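Local coordinates for acyl-CoA dehydrogenase domain protein Tcur3483 (Thermomonospora curvata, PDB 6WY9) that binds FAD, here in its reduced form, and probably oxidises a CH-CH bond of its substrate as a member of the acyl-CoA dehydrogenase family, at residues Q127-Y131 / S241-G245; I140-Y146 / A184-A190; S157-R161 / D172-I176. All coordinates share one frame; numbering follows the deposited sequence.

Contact 1: Q127-Y131 / S241-G245; sequences QKKKY and SEVVG
Gln127 lays its carboxamide against the backbone of 241-245, with NE2 reaching two carbonyl oxygens. The contact joins helix 125-136, in the family's helical N-terminal region, to the 3-10 turn and short edge strand of the beta domain typical of acyl-CoA dehydrogenases. Gln127 NE2 donates to Ser241 O at 3.2 Å. The second acceptor, Val243 O, is nearer, 2.6 Å from Gln127 NE2, and lies in the amide plane. NE2 stands above that carbonyl's own plane, off its lone pairs, and the angle at the hydrogen is 131°: the bond is short but bent. With CG beside the backbone N (chi1 -77°) and the chain extended beyond it, the side chain spans the distance between helix and turn. The other polar atom of the amide, OE1, accepts from Thr124 N, which fixes the flip of the carboxamide. A leucine here would probably leave the carbonyls of Ser241 and Val243 without this donor and Thr124 N without its acceptor. Helix and turn also meet at Glu242, whose carboxylate approaches the hydroxyl end of Tyr131; the modelled separation there is too short to be trusted. Val244 and Tyr131 both pack on Ile207 of strand 203-209 and Leu119 of helix 109-122. Lys130 crosses Glu242 at about a right angle: Lys130 CE is 3.5 Å from Glu242 OE1, while CG of the same lysine sits over the centre of the Tyr131 ring.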
loop_
_atom_site.group_PDB
_atom_site.type_symbol
_atom_site.label_atom_id
_atom_site.label_comp_id
_atom_site.label_asym_id
_atom_site.label_seq_id
_atom_site.Cartn_x
_atom_site.Cartn_y
_atom_site.Cartn_z
ATOM N N GLN A 127 10.774 46.741 -12.845
ATOM C CA GLN A 127 10.124 45.519 -13.299
ATOM C C GLN A 127 8.703 45.432 -12.762
ATOM O O GLN A 127 7.777 45.041 -13.485
ATOM C CB GLN A 127 10.934 44.298 -12.882
ATOM C CG GLN A 127 12.150 44.054 -13.738
ATOM C CD GLN A 127 13.160 43.159 -13.051
ATOM O OE1 GLN A 127 13.137 43.010 -11.828
ATOM N NE2 GLN A 127 14.063 42.562 -13.831
ATOM N N LYS A 128 8.518 45.797 -11.491
ATOM C CA LYS A 128 7.200 45.712 -10.879
ATOM C C LYS A 128 6.217 46.605 -11.610
ATOM O O LYS A 128 5.066 46.220 -11.847
ATOM C CB LYS A 128 7.286 46.097 -9.402
ATOM C CG LYS A 128 8.110 45.137 -8.554
ATOM C CD LYS A 128 8.424 45.757 -7.192
ATOM C CE LYS A 128 9.218 44.769 -6.344
ATOM N NZ LYS A 128 9.645 45.354 -5.050
ATOM N N LYS A 129 6.668 47.793 -12.010
ATOM C CA LYS A 129 5.761 48.737 -12.645
ATOM C C LYS A 129 5.323 48.254 -14.025
ATOM O O LYS A 129 4.170 48.469 -14.421
ATOM C CB LYS A 129 6.421 50.119 -12.727
ATOM C CG LYS A 129 6.892 50.690 -11.379
ATOM C CD LYS A 129 5.760 50.920 -10.368
ATOM C CE LYS A 129 5.626 49.734 -9.393
ATOM N NZ LYS A 129 4.392 49.766 -8.540
ATOM N N LYS A 130 6.209 47.581 -14.755
ATOM C CA LYS A 130 5.862 47.119 -16.095
ATOM C C LYS A 130 4.882 45.948 -16.074
ATOM O O LYS A 130 4.039 45.841 -16.973
ATOM C CB LYS A 130 7.144 46.733 -16.842
ATOM C CG LYS A 130 6.981 46.020 -18.186
ATOM C CD LYS A 130 8.296 46.145 -19.004
ATOM C CE LYS A 130 8.461 45.088 -20.114
ATOM N NZ LYS A 130 7.493 45.198 -21.252
ATOM N N TYR A 131 4.982 45.058 -15.080
ATOM C CA TYR A 131 4.301 43.765 -15.109
ATOM C C TYR A 131 3.152 43.659 -14.119
ATOM O O TYR A 131 2.082 43.166 -14.481
ATOM C CB TYR A 131 5.296 42.607 -14.864
ATOM C CG TYR A 131 6.313 42.475 -15.980
ATOM C CD1 TYR A 131 5.955 41.956 -17.220
ATOM C CD2 TYR A 131 7.617 42.928 -15.811
ATOM C CE1 TYR A 131 6.873 41.879 -18.253
ATOM C CE2 TYR A 131 8.547 42.855 -16.840
ATOM C CZ TYR A 131 8.169 42.329 -18.054
ATOM O OH TYR A 131 9.094 42.270 -19.060
ATOM N N SER A 241 17.816 44.533 -18.943
ATOM C CA SER A 241 16.942 44.881 -17.824
ATOM C C SER A 241 15.826 43.852 -17.581
ATOM O O SER A 241 15.160 43.914 -16.539
ATOM C CB SER A 241 16.322 46.244 -18.066
ATOM O OG SER A 241 15.712 46.249 -19.336
ATOM N N GLU A 242 15.571 42.947 -18.520
ATOM C CA GLU A 242 14.546 41.917 -18.372
ATOM C C GLU A 242 15.032 40.679 -17.594
ATOM O O GLU A 242 14.309 39.680 -17.526
ATOM C CB GLU A 242 14.031 41.499 -19.753
ATOM C CG GLU A 242 13.284 42.591 -20.481
ATOM C CD GLU A 242 12.007 42.980 -19.764
ATOM O OE1 GLU A 242 11.764 44.182 -19.531
ATOM O OE2 GLU A 242 11.243 42.063 -19.424
ATOM N N VAL A 243 16.222 40.723 -17.005
ATOM C CA VAL A 243 16.664 39.697 -16.066
ATOM C C VAL A 243 16.059 39.992 -14.702
ATOM O O VAL A 243 16.195 41.104 -14.181
ATOM C CB VAL A 243 18.201 39.671 -15.977
ATOM C CG1 VAL A 243 18.655 38.739 -14.834
ATOM C CG2 VAL A 243 18.808 39.262 -17.313
ATOM N N VAL A 244 15.410 39.013 -14.104
ATOM C CA VAL A 244 14.834 39.208 -12.781
ATOM C C VAL A 244 15.858 38.776 -11.742
ATOM O O VAL A 244 16.395 37.672 -11.817
ATOM C CB VAL A 244 13.522 38.422 -12.622
ATOM C CG1 VAL A 244 12.787 38.894 -11.378
ATOM C CG2 VAL A 244 12.661 38.572 -13.856
ATOM N N GLY A 245 16.096 39.616 -10.741
ATOM C CA GLY A 245 17.080 39.250 -9.742
ATOM C C GLY A 245 18.470 39.579 -10.264
ATOM O O GLY A 245 18.632 40.428 -11.137
#

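Contact 2: I140-Y146 / A184-A190; sequences IVFAIGY and ADYIWLA. With FDA (dihydroflavine-adenine dinucleotide), chain C.
Edge strand 142-145, which carries flavin contacts, pairs in parallel with 186-190 in the mixed sheet of the middle domain of this acyl-CoA dehydrogenase. Their axes diverge by only 21°, and alternating backbone bonds set the register: Ala143 N to Tyr186 O, Trp188 N to Ala143 O, Gly145 N to Trp188 O and Ala190 N to Gly145 O, the last 3.0 Å long and nearly straight (175°). Before the strands, Val141 N donates to Asp185 OD2 at 3.0 Å on the anti side of the carboxylate, an oxygen that Arg63 also holds in a salt bridge. At the end of the edge strand FDA N3 donates to Ile144 O (2.8 Å), and just beyond it Tyr146 N donates to FDA O2 (2.8 Å), an exchange that matches the pyrimidine edge of the isoalloxazine. At Gly145 a CB would collide with Leu189 CD1 and Ile187 CG2, so packing leaves little room for a side chain. On the sheet face shared by Phe142, Ile144, Tyr186 and Trp188, Tyr186 CB lies over the Phe142 ring, 3.9 Å from its centroid, a CH-pi contact. Trp188, its CG anti to the backbone N (chi1 171°), runs alongside Ile144 and Tyr146; Ile144 CD1 touches Trp188 CD1 at 3.8 Å, and Ile144 CG2 sits over the centre of the Tyr146 ring. The indole NE1 donates to Tyr146 OH, whose position is less certain. Trp188 packs this face against helix 109-122, and Tyr146, beyond the strand, packs on helix 250-260, while strand 203-209 continues the sheet beyond 186-190.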
loop_
_atom_site.group_PDB
_atom_site.type_symbol
_atom_site.label_atom_id
_atom_site.label_comp_id
_atom_site.label_asym_id
_atom_site.label_seq_id
_atom_site.Cartn_x
_atom_site.Cartn_y
_atom_site.Cartn_z
ATOM N N ILE A 140 -1.917 40.669 -18.503
ATOM C CA ILE A 140 -0.642 40.006 -18.735
ATOM C C ILE A 140 -0.707 38.605 -18.153
ATOM O O ILE A 140 -0.999 38.438 -16.960
ATOM C CB ILE A 140 0.532 40.765 -18.105
ATOM C CG1 ILE A 140 0.702 42.137 -18.741
ATOM C CG2 ILE A 140 1.819 39.938 -18.260
ATOM C CD1 ILE A 140 1.541 43.052 -17.901
ATOM N N VAL A 141 -0.409 37.609 -18.979
ATOM C CA VAL A 141 -0.311 36.229 -18.520
ATOM C C VAL A 141 1.086 35.714 -18.830
ATOM O O VAL A 141 1.669 36.058 -19.865
ATOM C CB VAL A 141 -1.398 35.327 -19.148
ATOM C CG1 VAL A 141 -1.058 33.826 -18.962
ATOM C CG2 VAL A 141 -2.780 35.641 -18.539
ATOM N N PHE A 142 1.631 34.912 -17.910
ATOM C CA PHE A 142 2.974 34.363 -17.981
ATOM C C PHE A 142 2.909 32.862 -18.165
ATOM O O PHE A 142 1.970 32.213 -17.708
ATOM C CB PHE A 142 3.783 34.634 -16.708
ATOM C CG PHE A 142 4.536 35.958 -16.712
ATOM C CD1 PHE A 142 3.877 37.138 -16.448
ATOM C CD2 PHE A 142 5.918 36.006 -16.957
ATOM C CE1 PHE A 142 4.567 38.366 -16.446
ATOM C CE2 PHE A 142 6.611 37.218 -16.948
ATOM C CZ PHE A 142 5.919 38.401 -16.689
ATOM N N ALA A 143 3.943 32.304 -18.786
ATOM C CA ALA A 143 4.130 30.864 -18.813
ATOM C C ALA A 143 5.522 30.548 -18.259
ATOM O O ALA A 143 6.439 31.369 -18.347
ATOM C CB ALA A 143 3.909 30.313 -20.249
ATOM N N ILE A 144 5.671 29.370 -17.640
ATOM C CA ILE A 144 6.922 28.999 -16.971
ATOM C C ILE A 144 7.806 28.226 -17.942
ATOM O O ILE A 144 7.437 27.133 -18.399
ATOM C CB ILE A 144 6.681 28.150 -15.709
ATOM C CG1 ILE A 144 5.828 28.870 -14.661
ATOM C CG2 ILE A 144 8.056 27.816 -15.087
ATOM C CD1 ILE A 144 6.451 30.178 -14.173
ATOM N N GLY A 145 9.007 28.735 -18.179
ATOM C CA GLY A 145 9.943 28.069 -19.064
ATOM C C GLY A 145 11.125 27.449 -18.338
ATOM O O GLY A 145 12.224 28.011 -18.367
ATOM N N TYR A 146 10.920 26.305 -17.666
ATOM C CA TYR A 146 12.025 25.617 -16.990
ATOM C C TYR A 146 12.519 24.401 -17.770
ATOM O O TYR A 146 13.683 24.345 -18.209
ATOM C CB TYR A 146 11.586 25.174 -15.592
ATOM C CG TYR A 146 11.350 26.295 -14.610
ATOM C CD1 TYR A 146 11.833 27.577 -14.842
ATOM C CD2 TYR A 146 10.639 26.055 -13.445
ATOM C CE1 TYR A 146 11.600 28.586 -13.930
ATOM C CE2 TYR A 146 10.421 27.036 -12.551
ATOM C CZ TYR A 146 10.883 28.299 -12.788
ATOM O OH TYR A 146 10.628 29.258 -11.836
ATOM N N ALA A 184 0.071 32.876 -23.499
ATOM C CA ALA A 184 0.765 33.821 -22.639
ATOM C C ALA A 184 1.346 34.986 -23.450
ATOM O O ALA A 184 1.554 34.893 -24.664
ATOM C CB ALA A 184 1.888 33.123 -21.865
ATOM N N ASP A 185 1.608 36.090 -22.744
ATOM C CA ASP A 185 2.322 37.237 -23.287
ATOM C C ASP A 185 3.813 37.216 -22.987
ATOM O O ASP A 185 4.575 37.900 -23.683
ATOM C CB ASP A 185 1.752 38.538 -22.722
ATOM C CG ASP A 185 0.258 38.623 -22.866
ATOM O OD1 ASP A 185 -0.237 38.655 -24.010
ATOM O OD2 ASP A 185 -0.422 38.636 -21.827
ATOM N N TYR A 186 4.238 36.488 -21.948
ATOM C CA TYR A 186 5.646 36.436 -21.561
ATOM C C TYR A 186 5.998 35.059 -21.016
ATOM O O TYR A 186 5.177 34.407 -20.364
ATOM C CB TYR A 186 5.984 37.462 -20.491
ATOM C CG TYR A 186 5.753 38.889 -20.921
ATOM C CD1 TYR A 186 6.678 39.552 -21.730
ATOM C CD2 TYR A 186 4.624 39.571 -20.508
ATOM C CE1 TYR A 186 6.464 40.858 -22.117
ATOM C CE2 TYR A 186 4.404 40.874 -20.882
ATOM C CZ TYR A 186 5.326 41.512 -21.683
ATOM O OH TYR A 186 5.091 42.809 -22.047
ATOM N N ILE A 187 7.241 34.640 -21.276
ATOM C CA ILE A 187 7.814 33.432 -20.703
ATOM C C ILE A 187 8.721 33.827 -19.546
ATOM O O ILE A 187 9.572 34.723 -19.677
ATOM C CB ILE A 187 8.597 32.615 -21.753
ATOM C CG1 ILE A 187 7.801 32.505 -23.058
ATOM C CG2 ILE A 187 8.903 31.222 -21.222
ATOM C CD1 ILE A 187 6.497 31.661 -22.963
ATOM N N TRP A 188 8.535 33.161 -18.409
ATOM C CA TRP A 188 9.461 33.253 -17.284
ATOM C C TRP A 188 10.531 32.200 -17.547
ATOM O O TRP A 188 10.324 31.020 -17.279
ATOM C CB TRP A 188 8.694 33.009 -16.000
ATOM C CG TRP A 188 9.415 32.853 -14.739
ATOM C CD1 TRP A 188 9.882 31.692 -14.204
ATOM C CD2 TRP A 188 9.638 33.877 -13.753
ATOM N NE1 TRP A 188 10.404 31.930 -12.944
ATOM C CE2 TRP A 188 10.278 33.266 -12.653
ATOM C CE3 TRP A 188 9.374 35.251 -13.707
ATOM C CZ2 TRP A 188 10.670 33.981 -11.523
ATOM C CZ3 TRP A 188 9.756 35.961 -12.582
ATOM C CH2 TRP A 188 10.400 35.325 -11.507
ATOM N N LEU A 189 11.671 32.619 -18.113
ATOM C CA LEU A 189 12.584 31.689 -18.776
ATOM C C LEU A 189 13.873 31.502 -17.978
ATOM O O LEU A 189 14.611 32.468 -17.738
ATOM C CB LEU A 189 12.905 32.153 -20.194
ATOM C CG LEU A 189 13.704 31.155 -21.034
ATOM C CD1 LEU A 189 12.835 29.944 -21.402
ATOM C CD2 LEU A 189 14.242 31.857 -22.276
ATOM N N ALA A 190 14.156 30.238 -17.613
ATOM C CA ALA A 190 15.391 29.863 -16.935
ATOM C C ALA A 190 16.464 29.573 -17.979
ATOM O O ALA A 190 16.285 28.680 -18.808
ATOM C CB ALA A 190 15.160 28.650 -16.039
HETATM P PA FDA C . 12.412 12.896 -15.865
HETATM O O1A FDA C . 12.815 12.076 -17.048
HETATM O O2A FDA C . 13.419 13.878 -15.242
HETATM O O5B FDA C . 12.094 11.833 -14.586
HETATM C C5B FDA C . 11.111 10.931 -15.020
HETATM C C4B FDA C . 10.770 10.039 -13.811
HETATM O O4B FDA C . 12.090 9.503 -13.320
HETATM C C3B FDA C . 10.277 10.829 -12.597
HETATM O O3B FDA C . 8.905 10.981 -12.590
HETATM C C2B FDA C . 10.654 9.896 -11.460
HETATM O O2B FDA C . 9.826 8.673 -11.390
HETATM C C1B FDA C . 12.074 9.389 -11.861
HETATM N N9A FDA C . 13.180 10.130 -11.257
HETATM C C8A FDA C . 13.810 11.304 -11.714
HETATM N N7A FDA C . 14.831 11.662 -10.944
HETATM C C5A FDA C . 14.879 10.709 -9.950
HETATM C C6A FDA C . 15.725 10.579 -8.838
HETATM N N6A FDA C . 16.713 11.461 -8.593
HETATM N N1A FDA C . 15.570 9.546 -7.980
HETATM C C2A FDA C . 14.546 8.698 -8.290
HETATM N N3A FDA C . 13.651 8.696 -9.307
HETATM C C4A FDA C . 13.864 9.731 -10.134
HETATM N N1 FDA C . 7.608 22.430 -17.019
HETATM C C2 FDA C . 7.887 23.795 -17.238
HETATM O O2 FDA C . 9.071 24.189 -17.325
HETATM N N3 FDA C . 6.786 24.637 -17.342
HETATM C C4 FDA C . 5.439 24.215 -17.256
HETATM O O4 FDA C . 4.537 25.034 -17.385
HETATM C C4X FDA C . 5.247 22.807 -17.035
HETATM N N5 FDA C . 3.947 22.308 -16.941
HETATM C C5X FDA C . 3.743 20.983 -17.221
HETATM C C6 FDA C . 2.523 20.520 -17.551
HETATM C C7 FDA C . 2.363 19.146 -17.858
HETATM C C7M FDA C . 1.062 18.700 -18.207
HETATM C C8 FDA C . 3.387 18.276 -17.805
HETATM C C8M FDA C . 3.221 16.841 -18.114
HETATM C C9 FDA C . 4.637 18.740 -17.434
HETATM C C9A FDA C . 4.810 20.093 -17.159
HETATM N N10 FDA C . 6.070 20.585 -16.778
HETATM C C10 FDA C . 6.289 21.957 -16.941
HETATM C "C1'" FDA C . 7.242 19.665 -16.820
HETATM C "C2'" FDA C . 7.538 19.034 -15.431
HETATM O "O2'" FDA C . 8.067 19.948 -14.596
HETATM C "C3'" FDA C . 8.540 17.839 -15.767
HETATM O "O3'" FDA C . 7.872 16.801 -16.455
HETATM C "C4'" FDA C . 9.214 17.331 -14.501
HETATM O "O4'" FDA C . 10.082 18.323 -14.071
HETATM C "C5'" FDA C . 9.889 15.970 -14.818
HETATM O "O5'" FDA C . 10.875 16.200 -15.781
HETATM P P FDA C . 10.825 15.005 -16.900
HETATM O O1P FDA C . 9.470 15.033 -17.418
HETATM O O2P FDA C . 12.008 15.227 -17.830
HETATM O O3P FDA C . 10.988 13.541 -16.134
#

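Contact 3: S157-R161 / D172-I176; sequences SLTTR and DGSKI
The guanidinium of Arg161 has Asp172 CB over the centre of one face, 4.0 Å above its plane, and the Asp172 carboxylate turned 57° to it. Asp172 OD2 lies 3.3 Å from Arg161 NH2 but well out of the guanidinium plane, so this salt bridge is one of charge alone, with no N-H directed at the oxygen. A water supplies the directional link, accepting from Arg161 NE at 3.0 Å and donating to Asp172 OD2 at 2.7 Å. Arg161 CG stands between its backbone N and carbonyl carbon (chi1 76°) and the chain extends to NE, which brings it side by side with Asp172. In the backbone, Arg161 and Asp172 form an antiparallel hydrogen-bonded pair in the beta hairpin of strands 161-164 and 168-176, at the edge of the middle domain's antiparallel sheet: Arg161 N donates to Asp172 O and Asp172 N to Arg161 O, both at 2.9 Å. Ahead of that pair the chain leaves regular pairing, and Thr160 OG1 takes a weak bond from Ser174 N (3.3 Å); the same hydroxyl is bonded to Glu148 outside the contact. A CB on Gly173 would clash with Thr160 OG1. Lys175 CE passes 3.5 Å from Thr160 OG1, on the way to its ammonium partners, Glu148 and the carbonyls of Ala190 and Tyr146. Asp172 OD1 accepts from Gly235 N. The side chains of Arg161 and Asp172 are thus likely to be linked by charge and water over a backbone already paired by two hydrogen bonds, whereas the buried lysine answers Glu148 and two carbonyls with a single ammonium.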
loop_
_atom_site.group_PDB
_atom_site.type_symbol
_atom_site.label_atom_id
_atom_site.label_comp_id
_atom_site.label_asym_id
_atom_site.label_seq_id
_atom_site.Cartn_x
_atom_site.Cartn_y
_atom_site.Cartn_z
ATOM N N SER A 157 20.690 21.328 -14.676
ATOM C CA SER A 157 21.497 21.023 -15.852
ATOM C C SER A 157 20.990 21.682 -17.124
ATOM O O SER A 157 21.438 21.291 -18.200
ATOM C CB SER A 157 21.534 19.511 -16.099
ATOM O OG SER A 157 22.459 18.923 -15.219
ATOM N N LEU A 158 20.039 22.614 -17.046
ATOM C CA LEU A 158 19.501 23.204 -18.265
ATOM C C LEU A 158 20.611 23.883 -19.080
ATOM O O LEU A 158 21.616 24.360 -18.536
ATOM C CB LEU A 158 18.380 24.200 -17.899
ATOM C CG LEU A 158 18.858 25.354 -17.003
ATOM C CD1 LEU A 158 19.545 26.501 -17.810
ATOM C CD2 LEU A 158 17.718 25.855 -16.066
ATOM N N THR A 159 20.437 23.902 -20.406
ATOM C CA THR A 159 21.440 24.406 -21.329
ATOM C C THR A 159 20.941 25.523 -22.226
ATOM O O THR A 159 21.745 26.063 -22.991
ATOM C CB THR A 159 21.962 23.278 -22.239
ATOM O OG1 THR A 159 20.849 22.690 -22.932
ATOM C CG2 THR A 159 22.675 22.200 -21.413
ATOM N N THR A 160 19.646 25.857 -22.201
ATOM C CA THR A 160 19.208 27.045 -22.926
ATOM C C THR A 160 20.104 28.199 -22.495
ATOM O O THR A 160 20.257 28.464 -21.300
ATOM C CB THR A 160 17.727 27.365 -22.642
ATOM O OG1 THR A 160 16.881 26.354 -23.207
ATOM C CG2 THR A 160 17.337 28.745 -23.244
ATOM N N ARG A 161 20.725 28.862 -23.450
ATOM C CA ARG A 161 21.776 29.811 -23.133
ATOM C C ARG A 161 21.330 31.225 -23.464
ATOM O O ARG A 161 20.575 31.457 -24.413
ATOM C CB ARG A 161 23.074 29.496 -23.888
ATOM C CG ARG A 161 23.037 29.900 -25.336
ATOM C CD ARG A 161 24.420 29.832 -25.996
ATOM N NE ARG A 161 24.425 30.423 -27.339
ATOM C CZ ARG A 161 24.566 29.736 -28.473
ATOM N NH1 ARG A 161 24.724 28.420 -28.446
ATOM N NH2 ARG A 161 24.556 30.364 -29.640
ATOM N N ASP A 172 19.273 31.275 -26.965
ATOM C CA ASP A 172 19.210 30.141 -27.870
ATOM C C ASP A 172 18.944 28.890 -27.066
ATOM O O ASP A 172 19.725 28.545 -26.176
ATOM C CB ASP A 172 20.511 29.983 -28.659
ATOM C CG ASP A 172 20.718 31.094 -29.655
ATOM O OD1 ASP A 172 19.959 31.142 -30.649
ATOM O OD2 ASP A 172 21.628 31.927 -29.426
ATOM N N GLY A 173 17.862 28.201 -27.394
ATOM C CA GLY A 173 17.578 26.910 -26.788
ATOM C C GLY A 173 16.128 26.558 -27.045
ATOM O O GLY A 173 15.503 27.083 -27.968
ATOM N N SER A 174 15.607 25.695 -26.188
ATOM C CA SER A 174 14.213 25.281 -26.275
ATOM C C SER A 174 13.769 24.787 -24.908
ATOM O O SER A 174 14.595 24.439 -24.063
ATOM C CB SER A 174 14.040 24.171 -27.304
ATOM O OG SER A 174 14.528 22.988 -26.714
ATOM N N LYS A 175 12.444 24.741 -24.706
ATOM C CA LYS A 175 11.844 24.200 -23.497
ATOM C C LYS A 175 10.703 23.263 -23.897
ATOM O O LYS A 175 10.216 23.294 -25.025
ATOM C CB LYS A 175 11.313 25.306 -22.561
ATOM C CG LYS A 175 12.388 26.324 -22.103
ATOM C CD LYS A 175 13.307 25.742 -21.009
ATOM C CE LYS A 175 14.472 26.714 -20.694
ATOM N NZ LYS A 175 15.276 26.275 -19.484
ATOM N N ILE A 176 10.263 22.440 -22.967
ATOM C CA ILE A 176 9.257 21.440 -23.293
ATOM C C ILE A 176 8.224 21.423 -22.178
ATOM O O ILE A 176 8.532 21.668 -21.007
ATOM C CB ILE A 176 9.908 20.039 -23.533
ATOM C CG1 ILE A 176 8.845 18.994 -23.927
ATOM C CG2 ILE A 176 10.651 19.588 -22.286
ATOM C CD1 ILE A 176 9.357 17.842 -24.819
HETATM O O HOH W 1 22.674 32.914 -27.197
#

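Overall arrangement
In chain order the first segments of contacts 1, 2 and 3 follow one another, and their partners return in reverse, 172-176, 184-190 and 241-245, so contact 3 lies within the span of contact 2 and contact 2 within that of contact 1. Contacts 1 and 2 have centres 13 Å apart and touch through Tyr131, which packs on Phe142 and Tyr186; both reach the mixed sheet, at its opposite outermost strands. Contact 3, in the other, antiparallel sheet, is centred 14 Å from contact 2, and its lysine reaches the end of the strands there. Contacts 1 and 3 do not touch. Contact 2, whose edge strand carries flavin contacts, thus lies between the other two, touching both.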